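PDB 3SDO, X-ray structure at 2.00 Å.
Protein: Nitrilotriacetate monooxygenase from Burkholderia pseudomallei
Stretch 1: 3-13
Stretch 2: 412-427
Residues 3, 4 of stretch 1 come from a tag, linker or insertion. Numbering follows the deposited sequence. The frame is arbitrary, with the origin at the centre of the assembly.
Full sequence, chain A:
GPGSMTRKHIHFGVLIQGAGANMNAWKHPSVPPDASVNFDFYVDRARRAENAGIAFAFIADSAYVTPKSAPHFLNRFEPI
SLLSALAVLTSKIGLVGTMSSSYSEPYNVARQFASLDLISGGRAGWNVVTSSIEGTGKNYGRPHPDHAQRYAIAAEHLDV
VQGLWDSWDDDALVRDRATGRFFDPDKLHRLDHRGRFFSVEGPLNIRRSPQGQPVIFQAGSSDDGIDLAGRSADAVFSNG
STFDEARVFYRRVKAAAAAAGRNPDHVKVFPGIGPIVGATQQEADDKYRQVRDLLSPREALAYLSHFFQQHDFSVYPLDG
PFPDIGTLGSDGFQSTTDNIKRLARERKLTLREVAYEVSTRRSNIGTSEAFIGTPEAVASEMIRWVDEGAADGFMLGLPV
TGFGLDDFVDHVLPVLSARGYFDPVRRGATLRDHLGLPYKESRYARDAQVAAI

Stretch 1 (3-13) GSMTRKHIHFG
Stretch 2, residues 412-427: VLPVLSARGYFDPVRR

How do the two backbones run past each other? Stretch 2 enters as a helix that ends at Ala 418, and Gly 420, with phi 81° and psi 19°, closes it in a Schellman motif: Tyr 421 N bonds Leu 416 O at 2.9 Å and Gly 420 N bonds Ser 417 O at 3.1 Å. Stretch 1 begins with two tag residues, makes a type I turn from Ser 4 to Arg 7, and extends into a strand at His 11. CA atoms pair Gly 3 with Arg 419 (6.6 Å), Arg 7 with Gly 420 (5.5 Å) and His 9 with Phe 422 (4.4 Å), so both stretches advance in the same direction and converge. No CB would fit at Gly 420 as the backbones stand: an ideal one would lie 2.5 Å from Arg 7 CD.

Which hydrogen bonds join the stretches? Two direct ones are clear from the geometry. Ile 10 N donates to Tyr 421 O at 2.9 Å, and Asp 423 N donates to His 9 ND1 at 2.9 Å with a nearly straight angle of 168°, which requires ND1 to be unprotonated. Between these stretches Tyr 421 CA also approaches Lys 8 O at 3.2 Å in a CA-H...O contact. The Tyr 421 OH lies 3.1 Å from Ser 4 OG and 3.2 Å from Thr 6 OG1. Two waters bridge the tag residues Gly 3 and Ser 4 to the last helical residue and the one after it: water 1 accepts from Gly 3 N (2.8 Å) and donates to Ala 418 O (3.2 Å), while water 2 accepts from Ser 4 N (2.9 Å) and donates to Arg 419 O (2.7 Å). Within stretch 1 the turn is braced as Thr 6 N bonds Ser 4 OG at 3.1 Å and Arg 7 NE (chi1 m, chi2 t, chi3 m) bonds Ser 4 O at 3.0 Å.

Which contacts involve ring faces? With chi1 -80° (m) and chi2 -90°, the Tyr 421 ring has Arg 7 CA over one face, 3.9 Å from its centroid, in a CH-pi contact, and Ser 4 CB at its edge. The CA-to-CB bond of His 9 points away from stretch 2, but chi1 176° (t) and chi2 80° bring its ring back. Arg 426 (m, t, p, chi4 73°) lays its guanidinium flat on that ring, centres 4.6 Å apart and planes at 19°, with Arg 426 CD 3.2 Å from the His 9 centroid. The His 9 and Phe 422 rings are nearly parallel, at 22°, but slid apart, so they barely overlap.

Where is the apolar packing? The CA-to-CB bond of Phe 12 points toward stretch 2, and chi1 -70° (m) and chi2 -88° set its ring with CE2 3.8 Å from Leu 413 CD2 and CZ 3.7 Å from Leu 416 CD1. Its CD2 lies 3.7 Å from Phe 422 CE1, with the ring planes oblique at 72°. Ile 10 (m, t) brings CD1 to 3.8 Å from Tyr 421 CD1 and 4.3 Å from Leu 416 CD2.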

ATOM      1  N   GLY A   3      32.273  27.876  -7.264  1.00 38.27           N
ATOM      2  CA  GLY A   3      31.974  29.309  -7.487  1.00 37.16           C
ATOM      3  C   GLY A   3      31.433  29.531  -8.878  1.00 36.78           C
ATOM      4  O   GLY A   3      31.562  30.638  -9.437  1.00 36.98           O
ATOM      5  N   SER A   4      30.823  28.489  -9.455  1.00 35.62           N
ATOM      6  CA  SER A   4      30.217  28.600 -10.789  1.00 34.21           C
ATOM      7  C   SER A   4      29.132  29.653 -10.787  1.00 32.92           C
ATOM      8  O   SER A   4      28.416  29.790  -9.792  1.00 33.92           O
ATOM      9  CB  SER A   4      29.608  27.267 -11.230  1.00 34.44           C
ATOM     10  OG  SER A   4      28.723  27.453 -12.318  1.00 34.47           O
ATOM     11  N   MET A   5      29.005  30.394 -11.883  1.00 45.18           N
ATOM     12  CA  MET A   5      27.960  31.420 -12.001  1.00 43.51           C
ATOM     13  C   MET A   5      26.543  30.812 -12.104  1.00 41.21           C
ATOM     14  O   MET A   5      25.545  31.521 -11.951  1.00 40.70           O
ATOM     15  CB  MET A   5      28.224  32.310 -13.217  1.00 44.25           C
ATOM     16  N   THR A   6      26.456  29.507 -12.356  1.00 38.08           N
ATOM     17  CA  THR A   6      25.163  28.829 -12.487  1.00 36.26           C
ATOM     18  C   THR A   6      24.888  27.808 -11.336  1.00 33.47           C
ATOM     19  O   THR A   6      24.048  26.930 -11.476  1.00 32.04           O
ATOM     20  CB  THR A   6      25.102  28.131 -13.872  1.00 36.65           C
ATOM     21  OG1 THR A   6      26.228  27.253 -14.000  1.00 37.86           O
ATOM     22  CG2 THR A   6      25.164  29.172 -15.028  1.00 37.19           C
ATOM     23  N   ARG A   7      25.590  27.942 -10.206  1.00 31.21           N
ATOM     24  CA  ARG A   7      25.425  27.047  -9.059  1.00 29.06           C
ATOM     25  C   ARG A   7      23.979  27.019  -8.604  1.00 27.18           C
ATOM     26  O   ARG A   7      23.358  28.069  -8.443  1.00 26.05           O
ATOM     27  CB  ARG A   7      26.242  27.522  -7.859  1.00 29.69           C
ATOM     28  CG  ARG A   7      27.701  27.221  -7.901  1.00 31.59           C
ATOM     29  CD  ARG A   7      28.416  27.894  -6.722  1.00 32.83           C
ATOM     30  NE  ARG A   7      28.385  29.352  -6.839  1.00 36.79           N
ATOM     31  CZ  ARG A   7      28.661  30.217  -5.856  1.00 39.29           C
ATOM     32  NH1 ARG A   7      28.995  29.804  -4.634  1.00 39.87           N
ATOM     33  NH2 ARG A   7      28.590  31.518  -6.095  1.00 41.10           N
ATOM     34  N   LYS A   8      23.456  25.816  -8.388  1.00 24.92           N
ATOM     35  CA  LYS A   8      22.193  25.658  -7.718  1.00 23.92           C
ATOM     36  C   LYS A   8      22.018  24.255  -7.148  1.00 22.61           C
ATOM     37  O   LYS A   8      22.594  23.290  -7.651  1.00 22.19           O
ATOM     38  CB  LYS A   8      21.029  25.978  -8.645  1.00 24.20           C
ATOM     39  CG  LYS A   8      20.825  25.014  -9.775  1.00 25.61           C
ATOM     40  CD  LYS A   8      19.689  25.529 -10.658  1.00 29.96           C
ATOM     41  CE  LYS A   8      19.313  24.557 -11.758  1.00 31.12           C
ATOM     42  NZ  LYS A   8      18.494  25.258 -12.805  1.00 34.41           N
ATOM     43  N   HIS A   9      21.182  24.160  -6.123  1.00 20.67           N
ATOM     44  CA  HIS A   9      20.801  22.881  -5.556  1.00 20.26           C
ATOM     45  C   HIS A   9      20.256  21.888  -6.606  1.00 19.37           C
ATOM     46  O   HIS A   9      19.318  22.190  -7.357  1.00 19.78           O
ATOM     47  CB  HIS A   9      19.786  23.088  -4.435  1.00 19.34           C
ATOM     48  CG  HIS A   9      19.262  21.817  -3.861  1.00 18.29           C
ATOM     49  ND1 HIS A   9      19.952  21.071  -2.927  1.00 16.60           N
ATOM     50  CD2 HIS A   9      18.108  21.149  -4.100  1.00 18.14           C
ATOM     51  CE1 HIS A   9      19.242  20.002  -2.616  1.00 17.38           C
ATOM     52  NE2 HIS A   9      18.118  20.026  -3.315  1.00 18.66           N
ATOM     53  N   ILE A  10      20.855  20.708  -6.634  1.00 18.86           N
ATOM     54  CA  ILE A  10      20.397  19.612  -7.473  1.00 18.08           C
ATOM     55  C   ILE A  10      19.519  18.693  -6.632  1.00 17.98           C
ATOM     56  O   ILE A  10      19.963  18.174  -5.602  1.00 18.04           O
ATOM     57  CB  ILE A  10      21.589  18.848  -8.072  1.00 18.86           C
ATOM     58  CG1 ILE A  10      22.412  19.807  -8.946  1.00 18.26           C
ATOM     59  CG2 ILE A  10      21.105  17.589  -8.850  1.00 16.35           C
ATOM     60  CD1 ILE A  10      23.714  19.208  -9.475  1.00 18.52           C
ATOM     61  N   HIS A  11      18.248  18.541  -7.025  1.00 17.12           N
ATOM     62  CA  HIS A  11      17.339  17.649  -6.301  1.00 16.60           C
ATOM     63  C   HIS A  11      17.688  16.183  -6.590  1.00 17.25           C
ATOM     64  O   HIS A  11      18.060  15.840  -7.708  1.00 17.36           O
ATOM     65  CB  HIS A  11      15.873  17.893  -6.719  1.00 16.89           C
ATOM     66  CG  HIS A  11      15.399  19.305  -6.538  1.00 17.73           C
ATOM     67  ND1 HIS A  11      14.943  19.787  -5.325  1.00 17.87           N
ATOM     68  CD2 HIS A  11      15.282  20.331  -7.420  1.00 17.97           C
ATOM     69  CE1 HIS A  11      14.593  21.057  -5.468  1.00 19.46           C
ATOM     70  NE2 HIS A  11      14.778  21.409  -6.730  1.00 18.67           N
ATOM     71  N   PHE A  12      17.517  15.311  -5.601  1.00 18.17           N
ATOM     72  CA  PHE A  12      17.672  13.870  -5.810  1.00 17.70           C
ATOM     73  C   PHE A  12      16.516  13.086  -5.265  1.00 17.76           C
ATOM     74  O   PHE A  12      15.971  13.390  -4.191  1.00 17.96           O
ATOM     75  CB  PHE A  12      18.934  13.364  -5.131  1.00 17.98           C
ATOM     76  CG  PHE A  12      20.193  13.829  -5.803  1.00 17.72           C
ATOM     77  CD1 PHE A  12      20.741  13.106  -6.825  1.00 16.41           C
ATOM     78  CD2 PHE A  12      20.795  15.008  -5.417  1.00 18.04           C
ATOM     79  CE1 PHE A  12      21.901  13.543  -7.468  1.00 19.02           C
ATOM     80  CE2 PHE A  12      21.939  15.442  -6.020  1.00 19.00           C
ATOM     81  CZ  PHE A  12      22.496  14.705  -7.070  1.00 19.60           C
ATOM     82  N   GLY A  13      16.182  12.032  -5.994  1.00 18.14           N
ATOM     83  CA  GLY A  13      15.320  10.968  -5.495  1.00 17.70           C
ATOM     84  C   GLY A  13      16.100   9.670  -5.544  1.00 17.76           C
ATOM     85  O   GLY A  13      17.060   9.558  -6.299  1.00 18.04           O
ATOM     86  N   VAL A 412      29.847  11.411  -3.116  1.00 21.56           N
ATOM     87  CA  VAL A 412      29.425  12.341  -4.147  1.00 19.87           C
ATOM     88  C   VAL A 412      28.721  13.584  -3.595  1.00 19.56           C
ATOM     89  O   VAL A 412      29.083  14.721  -3.960  1.00 17.95           O
ATOM     90  CB  VAL A 412      28.571  11.663  -5.226  1.00 19.99           C
ATOM     91  CG1 VAL A 412      28.210  12.670  -6.273  1.00 18.82           C
ATOM     92  CG2 VAL A 412      29.350  10.489  -5.852  1.00 19.54           C
ATOM     93  N   LEU A 413      27.746  13.395  -2.703  1.00 18.89           N
ATOM     94  CA  LEU A 413      26.982  14.541  -2.217  1.00 18.55           C
ATOM     95  C   LEU A 413      27.847  15.626  -1.565  1.00 18.99           C
ATOM     96  O   LEU A 413      27.609  16.797  -1.797  1.00 19.30           O
ATOM     97  CB  LEU A 413      25.819  14.102  -1.304  1.00 18.49           C
ATOM     98  CG  LEU A 413      24.672  13.341  -2.004  1.00 19.37           C
ATOM     99  CD1 LEU A 413      23.530  12.945  -1.018  1.00 19.35           C
ATOM    100  CD2 LEU A 413      24.098  14.155  -3.177  1.00 19.51           C
ATOM    101  N   PRO A 414      28.854  15.254  -0.741  1.00 19.94           N
ATOM    102  CA  PRO A 414      29.711  16.276  -0.134  1.00 20.12           C
ATOM    103  C   PRO A 414      30.531  17.089  -1.140  1.00 20.33           C
ATOM    104  O   PRO A 414      30.776  18.258  -0.907  1.00 20.87           O
ATOM    105  CB  PRO A 414      30.627  15.451   0.779  1.00 21.11           C
ATOM    106  CG  PRO A 414      29.803  14.266   1.101  1.00 20.49           C
ATOM    107  CD  PRO A 414      29.147  13.928  -0.179  1.00 19.54           C
ATOM    108  N   VAL A 415      30.954  16.476  -2.241  1.00 20.42           N
ATOM    109  CA  VAL A 415      31.598  17.197  -3.340  1.00 19.86           C
ATOM    110  C   VAL A 415      30.616  18.163  -3.996  1.00 19.42           C
ATOM    111  O   VAL A 415      30.934  19.326  -4.216  1.00 19.42           O
ATOM    112  CB  VAL A 415      32.157  16.228  -4.416  1.00 20.13           C
ATOM    113  CG1 VAL A 415      32.639  17.009  -5.668  1.00 18.40           C
ATOM    114  CG2 VAL A 415      33.265  15.356  -3.817  1.00 21.64           C
ATOM    115  N   LEU A 416      29.402  17.709  -4.271  1.00 19.57           N
ATOM    116  CA  LEU A 416      28.396  18.623  -4.831  1.00 19.42           C
ATOM    117  C   LEU A 416      28.103  19.799  -3.901  1.00 19.32           C
ATOM    118  O   LEU A 416      28.010  20.954  -4.362  1.00 19.54           O
ATOM    119  CB  LEU A 416      27.108  17.893  -5.192  1.00 19.21           C
ATOM    120  CG  LEU A 416      27.107  16.982  -6.409  1.00 20.00           C
ATOM    121  CD1 LEU A 416      25.772  16.215  -6.476  1.00 17.12           C
ATOM    122  CD2 LEU A 416      27.340  17.796  -7.683  1.00 16.90           C
ATOM    123  N   SER A 417      27.973  19.521  -2.601  1.00 20.17           N
ATOM    124  CA  SER A 417      27.743  20.562  -1.604  1.00 20.60           C
ATOM    125  C   SER A 417      28.896  21.582  -1.596  1.00 20.86           C
ATOM    126  O   SER A 417      28.663  22.792  -1.601  1.00 20.73           O
ATOM    127  CB  SER A 417      27.551  19.986  -0.175  1.00 20.87           C
ATOM    128  OG  SER A 417      26.413  19.150  -0.087  1.00 22.93           O
ATOM    129  N   ALA A 418      30.126  21.090  -1.611  1.00 21.02           N
ATOM    130  CA  ALA A 418      31.294  21.970  -1.630  1.00 22.43           C
ATOM    131  C   ALA A 418      31.330  22.899  -2.851  1.00 22.62           C
ATOM    132  O   ALA A 418      31.856  24.019  -2.756  1.00 23.16           O
ATOM    133  CB  ALA A 418      32.572  21.145  -1.537  1.00 22.96           C
ATOM    134  N   ARG A 419      30.755  22.449  -3.972  1.00 21.68           N
ATOM    135  CA  ARG A 419      30.718  23.229  -5.206  1.00 21.39           C
ATOM    136  C   ARG A 419      29.442  24.061  -5.384  1.00 21.21           C
ATOM    137  O   ARG A 419      29.279  24.720  -6.425  1.00 20.71           O
ATOM    138  CB  ARG A 419      30.929  22.298  -6.415  1.00 21.04           C
ATOM    139  CG  ARG A 419      32.247  21.549  -6.312  1.00 20.76           C
ATOM    140  CD  ARG A 419      32.371  20.340  -7.258  1.00 22.89           C
ATOM    141  NE  ARG A 419      32.478  20.736  -8.650  1.00 22.37           N
ATOM    142  CZ  ARG A 419      32.794  19.912  -9.648  1.00 23.66           C
ATOM    143  NH1 ARG A 419      33.112  18.621  -9.423  1.00 22.24           N
ATOM    144  NH2 ARG A 419      32.832  20.391 -10.883  1.00 21.53           N
ATOM    145  N   GLY A 420      28.562  24.063  -4.377  1.00 20.68           N
ATOM    146  CA  GLY A 420      27.335  24.895  -4.423  1.00 20.61           C
ATOM    147  C   GLY A 420      26.185  24.312  -5.206  1.00 20.33           C
ATOM    148  O   GLY A 420      25.234  25.025  -5.599  1.00 19.29           O
ATOM    149  N   TYR A 421      26.244  22.996  -5.417  1.00 20.46           N
ATOM    150  CA  TYR A 421      25.237  22.295  -6.185  1.00 19.97           C
ATOM    151  C   TYR A 421      24.403  21.273  -5.370  1.00 20.41           C
ATOM    152  O   TYR A 421      23.708  20.447  -5.954  1.00 20.50           O
ATOM    153  CB  TYR A 421      25.903  21.614  -7.385  1.00 20.17           C
ATOM    154  CG  TYR A 421      26.181  22.520  -8.573  1.00 18.98           C
ATOM    155  CD1 TYR A 421      25.237  22.688  -9.565  1.00 20.52           C
ATOM    156  CD2 TYR A 421      27.399  23.158  -8.727  1.00 20.26           C
ATOM    157  CE1 TYR A 421      25.491  23.502 -10.673  1.00 22.03           C
ATOM    158  CE2 TYR A 421      27.665  23.964  -9.838  1.00 21.91           C
ATOM    159  CZ  TYR A 421      26.694  24.124 -10.805  1.00 22.84           C
ATOM    160  OH  TYR A 421      26.921  24.906 -11.910  1.00 25.71           O
ATOM    161  N   PHE A 422      24.470  21.333  -4.039  1.00 20.53           N
ATOM    162  CA  PHE A 422      23.624  20.496  -3.175  1.00 20.15           C
ATOM    163  C   PHE A 422      23.594  20.990  -1.740  1.00 21.05           C
ATOM    164  O   PHE A 422      24.628  21.040  -1.053  1.00 20.00           O
ATOM    165  CB  PHE A 422      24.078  19.035  -3.191  1.00 19.91           C
ATOM    166  CG  PHE A 422      23.164  18.098  -2.406  1.00 18.96           C
ATOM    167  CD1 PHE A 422      21.920  17.752  -2.905  1.00 17.31           C
ATOM    168  CD2 PHE A 422      23.559  17.562  -1.193  1.00 17.10           C
ATOM    169  CE1 PHE A 422      21.069  16.894  -2.194  1.00 17.84           C
ATOM    170  CE2 PHE A 422      22.712  16.718  -0.469  1.00 17.85           C
ATOM    171  CZ  PHE A 422      21.465  16.380  -0.982  1.00 17.26           C
ATOM    172  N   ASP A 423      22.392  21.329  -1.296  1.00 21.60           N
ATOM    173  CA  ASP A 423      22.112  21.727   0.086  1.00 22.19           C
ATOM    174  C   ASP A 423      21.469  20.532   0.807  1.00 22.75           C
ATOM    175  O   ASP A 423      20.325  20.186   0.538  1.00 22.55           O
ATOM    176  CB  ASP A 423      21.161  22.943   0.019  1.00 22.54           C
ATOM    177  CG  ASP A 423      20.725  23.464   1.378  1.00 23.45           C
ATOM    178  OD1 ASP A 423      21.158  22.930   2.402  1.00 23.65           O
ATOM    179  OD2 ASP A 423      19.918  24.423   1.389  1.00 23.18           O
ATOM    180  N   PRO A 424      22.211  19.868   1.706  1.00 24.52           N
ATOM    181  CA  PRO A 424      21.700  18.669   2.379  1.00 25.60           C
ATOM    182  C   PRO A 424      20.674  18.922   3.503  1.00 26.67           C
ATOM    183  O   PRO A 424      20.024  17.965   3.981  1.00 26.32           O
ATOM    184  CB  PRO A 424      22.976  18.034   2.959  1.00 26.12           C
ATOM    185  CG  PRO A 424      23.893  19.169   3.181  1.00 26.38           C
ATOM    186  CD  PRO A 424      23.587  20.197   2.135  1.00 25.42           C
ATOM    187  N   VAL A 425      20.531  20.184   3.911  1.00 27.68           N
ATOM    188  CA  VAL A 425      19.623  20.570   4.986  1.00 29.36           C
ATOM    189  C   VAL A 425      18.586  21.569   4.506  1.00 30.49           C
ATOM    190  O   VAL A 425      18.308  22.543   5.178  1.00 32.02           O
ATOM    191  CB  VAL A 425      20.394  21.171   6.192  1.00 30.29           C
ATOM    192  CG1 VAL A 425      21.178  20.068   6.914  1.00 30.97           C
ATOM    193  CG2 VAL A 425      21.301  22.323   5.760  1.00 31.05           C
ATOM    194  N   ARG A 426      18.019  21.335   3.332  1.00 31.24           N
ATOM    195  CA  ARG A 426      16.875  22.107   2.882  1.00 31.55           C
ATOM    196  C   ARG A 426      15.735  21.900   3.842  1.00 32.81           C
ATOM    197  O   ARG A 426      15.387  20.771   4.192  1.00 32.84           O
ATOM    198  CB  ARG A 426      16.431  21.694   1.479  1.00 30.58           C
ATOM    199  CG  ARG A 426      17.210  22.379   0.393  1.00 29.11           C
ATOM    200  CD  ARG A 426      16.932  21.759  -0.988  1.00 26.12           C
ATOM    201  NE  ARG A 426      15.608  22.051  -1.540  1.00 22.17           N
ATOM    202  CZ  ARG A 426      15.238  23.239  -2.018  1.00 20.31           C
ATOM    203  NH1 ARG A 426      16.079  24.262  -1.975  1.00 20.07           N
ATOM    204  NH2 ARG A 426      14.013  23.422  -2.522  1.00 19.50           N
ATOM    205  N   ARG A 427      15.163  23.009   4.276  1.00 34.68           N
ATOM    206  CA  ARG A 427      14.113  22.965   5.250  1.00 36.42           C
ATOM    207  C   ARG A 427      12.819  22.857   4.485  1.00 37.15           C
ATOM    208  O   ARG A 427      12.671  23.414   3.390  1.00 38.03           O
ATOM    209  CB  ARG A 427      14.139  24.203   6.148  1.00 37.77           C
TER
HETATM  210  O   HOH W   1      32.072  26.473  -4.831  1.00 30.54           O
HETATM  211  O   HOH W   2      30.923  25.804  -8.315  1.00 22.30           O